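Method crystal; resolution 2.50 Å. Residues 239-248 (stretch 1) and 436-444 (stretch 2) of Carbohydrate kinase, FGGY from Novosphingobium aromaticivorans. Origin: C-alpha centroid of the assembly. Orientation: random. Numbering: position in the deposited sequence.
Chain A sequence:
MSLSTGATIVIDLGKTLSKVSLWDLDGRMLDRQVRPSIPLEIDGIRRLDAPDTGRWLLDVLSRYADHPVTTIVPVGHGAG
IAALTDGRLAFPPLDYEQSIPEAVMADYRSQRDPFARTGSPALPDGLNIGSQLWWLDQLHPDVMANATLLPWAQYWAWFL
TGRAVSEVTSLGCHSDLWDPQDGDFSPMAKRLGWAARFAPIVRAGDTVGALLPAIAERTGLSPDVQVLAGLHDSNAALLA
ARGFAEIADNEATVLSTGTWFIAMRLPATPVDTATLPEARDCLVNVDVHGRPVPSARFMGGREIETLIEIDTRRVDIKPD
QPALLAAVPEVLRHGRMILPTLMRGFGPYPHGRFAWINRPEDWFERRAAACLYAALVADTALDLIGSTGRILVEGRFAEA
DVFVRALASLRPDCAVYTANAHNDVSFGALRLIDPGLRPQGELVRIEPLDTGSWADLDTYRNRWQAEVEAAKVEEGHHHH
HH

Stretch 1 239-248: LAARGFAEIA
Stretch 2 (436-444) GLRPQGELV

This is a compact loop-against-loop contact, burying 499 Å² in all, in which the Phe244 ring is clamped between a proline and a leucine while one arginine side chain bonds to the Gly243 carbonyl of the other stretch.

Stretch 1 leaves a helix through a type I turn from Ala241 to Phe244, with Gly243 N bonded to Ala240 O (2.6 Å) and Phe244 N to Ala241 O (3.1 Å). Phe244 then extends (phi/psi -60/143), and its carbonyl O accepts from Ile247 N at 3.2 Å. Stretch 2 runs extended through Leu437, Arg438 and Pro439, bends at Gly441 with positive phi (72/-167), and continues into a strand that includes Val444. The run from Gly243 to Ile247 goes broadly the same way as that from Arg438 to Leu443. The backbones come nearest at Gly243 and Arg438, their CA atoms 4.6 Å apart. Such closeness needs glycine: an ideal CB on Gly243 would lie 2.8 Å from Pro439 CD, a clash.

Phe244 (chi1 m, chi2 -64°) supplies the flat surface. Over one face, Pro439 CG, in an exo pucker, sits 3.7 Å from the ring centroid; over the opposite face Leu443 CD2 sits 3.6 Å from it, just 3° off the normal. Both are CH-pi contacts, aliphatic carbon on aromatic face. Leu443 (m, t) also reaches Ile247 (m, m), CD1 to CD1 at 3.7 Å, extending the apolar patch.

Arg438 (m, t, t, chi4 -101°) starts sideways, but its end comes nearer, and NH1 donates to Gly243 O at 2.7 Å, giving the Gly243 carbonyl a partner from stretch 2. Ala245 CB lies over one face of the guanidinium, 3.6 Å from Arg438 NH1.

Farther along, the CA-to-CB bond of Glu246 (m, p, chi3 25°) points toward stretch 2. A water donates to its OE1 (2.9 Å) and accepts from Leu443 N (3.0 Å), so the carboxylate reaches the backbone amide through solvent.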

# COMPACT_ATOMS: atom_id res chain seq x y z
N LEU A 239 2.86 9.30 4.29
CA LEU A 239 3.22 10.71 4.30
C LEU A 239 2.02 11.55 4.68
O LEU A 239 2.09 12.37 5.59
CB LEU A 239 3.74 11.15 2.94
CG LEU A 239 5.24 11.04 2.70
CD1 LEU A 239 5.59 11.57 1.32
CD2 LEU A 239 5.99 11.78 3.78
N ALA A 240 0.92 11.35 3.96
CA ALA A 240 -0.31 12.07 4.23
C ALA A 240 -0.72 11.94 5.70
O ALA A 240 -0.84 12.94 6.41
CB ALA A 240 -1.42 11.57 3.33
N ALA A 241 -0.93 10.71 6.14
CA ALA A 241 -1.32 10.44 7.52
C ALA A 241 -0.42 11.17 8.51
O ALA A 241 -0.89 11.70 9.52
CB ALA A 241 -1.31 8.95 7.79
N ARG A 242 0.88 11.20 8.23
CA ARG A 242 1.83 11.86 9.11
C ARG A 242 1.70 13.38 9.07
O ARG A 242 2.32 14.09 9.85
CB ARG A 242 3.27 11.43 8.78
CG ARG A 242 3.54 9.96 9.04
CD ARG A 242 5.02 9.68 9.21
NE ARG A 242 5.77 9.88 7.98
CZ ARG A 242 6.07 8.90 7.12
NH1 ARG A 242 5.68 7.66 7.36
NH2 ARG A 242 6.76 9.17 6.02
N GLY A 243 0.88 13.87 8.14
CA GLY A 243 0.58 15.29 8.05
C GLY A 243 -0.37 15.73 9.14
O GLY A 243 -0.31 16.86 9.62
N PHE A 244 -1.27 14.82 9.54
CA PHE A 244 -2.20 15.11 10.63
C PHE A 244 -1.44 15.42 11.92
O PHE A 244 -0.40 14.82 12.20
CB PHE A 244 -3.16 13.94 10.85
CG PHE A 244 -4.10 13.70 9.71
CD1 PHE A 244 -5.05 14.65 9.37
CD2 PHE A 244 -4.05 12.52 8.99
CE1 PHE A 244 -5.93 14.43 8.32
CE2 PHE A 244 -4.93 12.29 7.93
CZ PHE A 244 -5.86 13.25 7.60
N ALA A 245 -1.96 16.37 12.69
CA ALA A 245 -1.28 16.83 13.90
C ALA A 245 -1.14 15.74 14.96
O ALA A 245 -0.20 15.76 15.75
CB ALA A 245 -2.00 18.04 14.48
N GLU A 246 -2.07 14.78 14.97
CA GLU A 246 -2.04 13.70 15.95
C GLU A 246 -1.08 12.58 15.57
O GLU A 246 -0.62 11.82 16.42
CB GLU A 246 -3.44 13.10 16.16
CG GLU A 246 -4.44 14.03 16.84
CD GLU A 246 -5.13 14.94 15.85
OE1 GLU A 246 -5.22 14.57 14.66
OE2 GLU A 246 -5.59 16.02 16.27
N ILE A 247 -0.78 12.48 14.28
CA ILE A 247 0.09 11.41 13.80
C ILE A 247 1.53 11.89 13.75
O ILE A 247 2.34 11.53 14.60
CB ILE A 247 -0.34 10.94 12.40
CG1 ILE A 247 -1.86 10.72 12.36
CG2 ILE A 247 0.40 9.67 12.02
CD1 ILE A 247 -2.36 9.77 13.42
N ALA A 248 1.82 12.73 12.76
CA ALA A 248 3.13 13.35 12.65
C ALA A 248 4.27 12.37 12.90
O ALA A 248 4.50 11.45 12.11
CB ALA A 248 3.24 14.53 13.60
N GLY A 436 5.61 20.83 6.39
CA GLY A 436 4.69 21.58 7.23
C GLY A 436 3.26 21.52 6.74
O GLY A 436 2.32 21.87 7.45
N LEU A 437 3.09 21.06 5.50
CA LEU A 437 1.79 21.00 4.86
C LEU A 437 0.93 19.85 5.40
O LEU A 437 1.43 18.74 5.62
CB LEU A 437 1.98 20.85 3.35
CG LEU A 437 0.94 21.46 2.41
CD1 LEU A 437 0.51 22.86 2.87
CD2 LEU A 437 1.48 21.49 0.99
N ARG A 438 -0.36 20.11 5.60
CA ARG A 438 -1.25 19.12 6.19
C ARG A 438 -2.40 18.73 5.25
O ARG A 438 -2.72 19.46 4.32
CB ARG A 438 -1.82 19.63 7.52
CG ARG A 438 -0.75 20.06 8.51
CD ARG A 438 -1.30 20.13 9.92
NE ARG A 438 -0.29 20.60 10.86
CZ ARG A 438 0.41 19.81 11.68
NH1 ARG A 438 0.20 18.50 11.69
NH2 ARG A 438 1.30 20.34 12.50
N PRO A 439 -3.00 17.56 5.50
CA PRO A 439 -4.12 17.06 4.69
C PRO A 439 -5.37 17.90 4.87
O PRO A 439 -5.35 18.90 5.59
CB PRO A 439 -4.37 15.65 5.26
CG PRO A 439 -3.14 15.31 6.04
CD PRO A 439 -2.63 16.61 6.57
N GLN A 440 -6.46 17.51 4.21
CA GLN A 440 -7.74 18.18 4.39
C GLN A 440 -8.46 17.61 5.60
O GLN A 440 -8.28 16.43 5.94
CB GLN A 440 -8.61 18.04 3.14
CG GLN A 440 -8.25 18.99 2.02
CD GLN A 440 -8.46 20.44 2.42
OE1 GLN A 440 -9.57 20.85 2.75
NE2 GLN A 440 -7.39 21.23 2.37
N GLY A 441 -9.25 18.44 6.26
CA GLY A 441 -9.99 18.02 7.43
C GLY A 441 -9.08 17.82 8.63
O GLY A 441 -7.93 18.24 8.65
N GLU A 442 -9.64 17.18 9.66
CA GLU A 442 -8.89 16.86 10.86
C GLU A 442 -9.25 15.45 11.28
O GLU A 442 -10.19 14.86 10.75
CB GLU A 442 -9.25 17.83 11.99
CG GLU A 442 -8.83 19.27 11.73
CD GLU A 442 -9.38 20.23 12.77
OE1 GLU A 442 -10.41 19.91 13.39
OE2 GLU A 442 -8.77 21.30 12.97
N LEU A 443 -8.49 14.90 12.22
CA LEU A 443 -8.83 13.59 12.76
C LEU A 443 -9.85 13.73 13.88
O LEU A 443 -9.71 14.58 14.76
CB LEU A 443 -7.58 12.87 13.26
CG LEU A 443 -6.54 12.55 12.19
CD1 LEU A 443 -5.41 11.72 12.78
CD2 LEU A 443 -7.19 11.83 11.01
N VAL A 444 -10.89 12.91 13.82
CA VAL A 444 -11.89 12.85 14.87
C VAL A 444 -11.72 11.53 15.59
O VAL A 444 -11.70 10.48 14.96
CB VAL A 444 -13.32 12.90 14.28
CG1 VAL A 444 -14.36 13.02 15.39
CG2 VAL A 444 -13.46 14.04 13.27
O HOH W 1 -5.94 16.44 12.55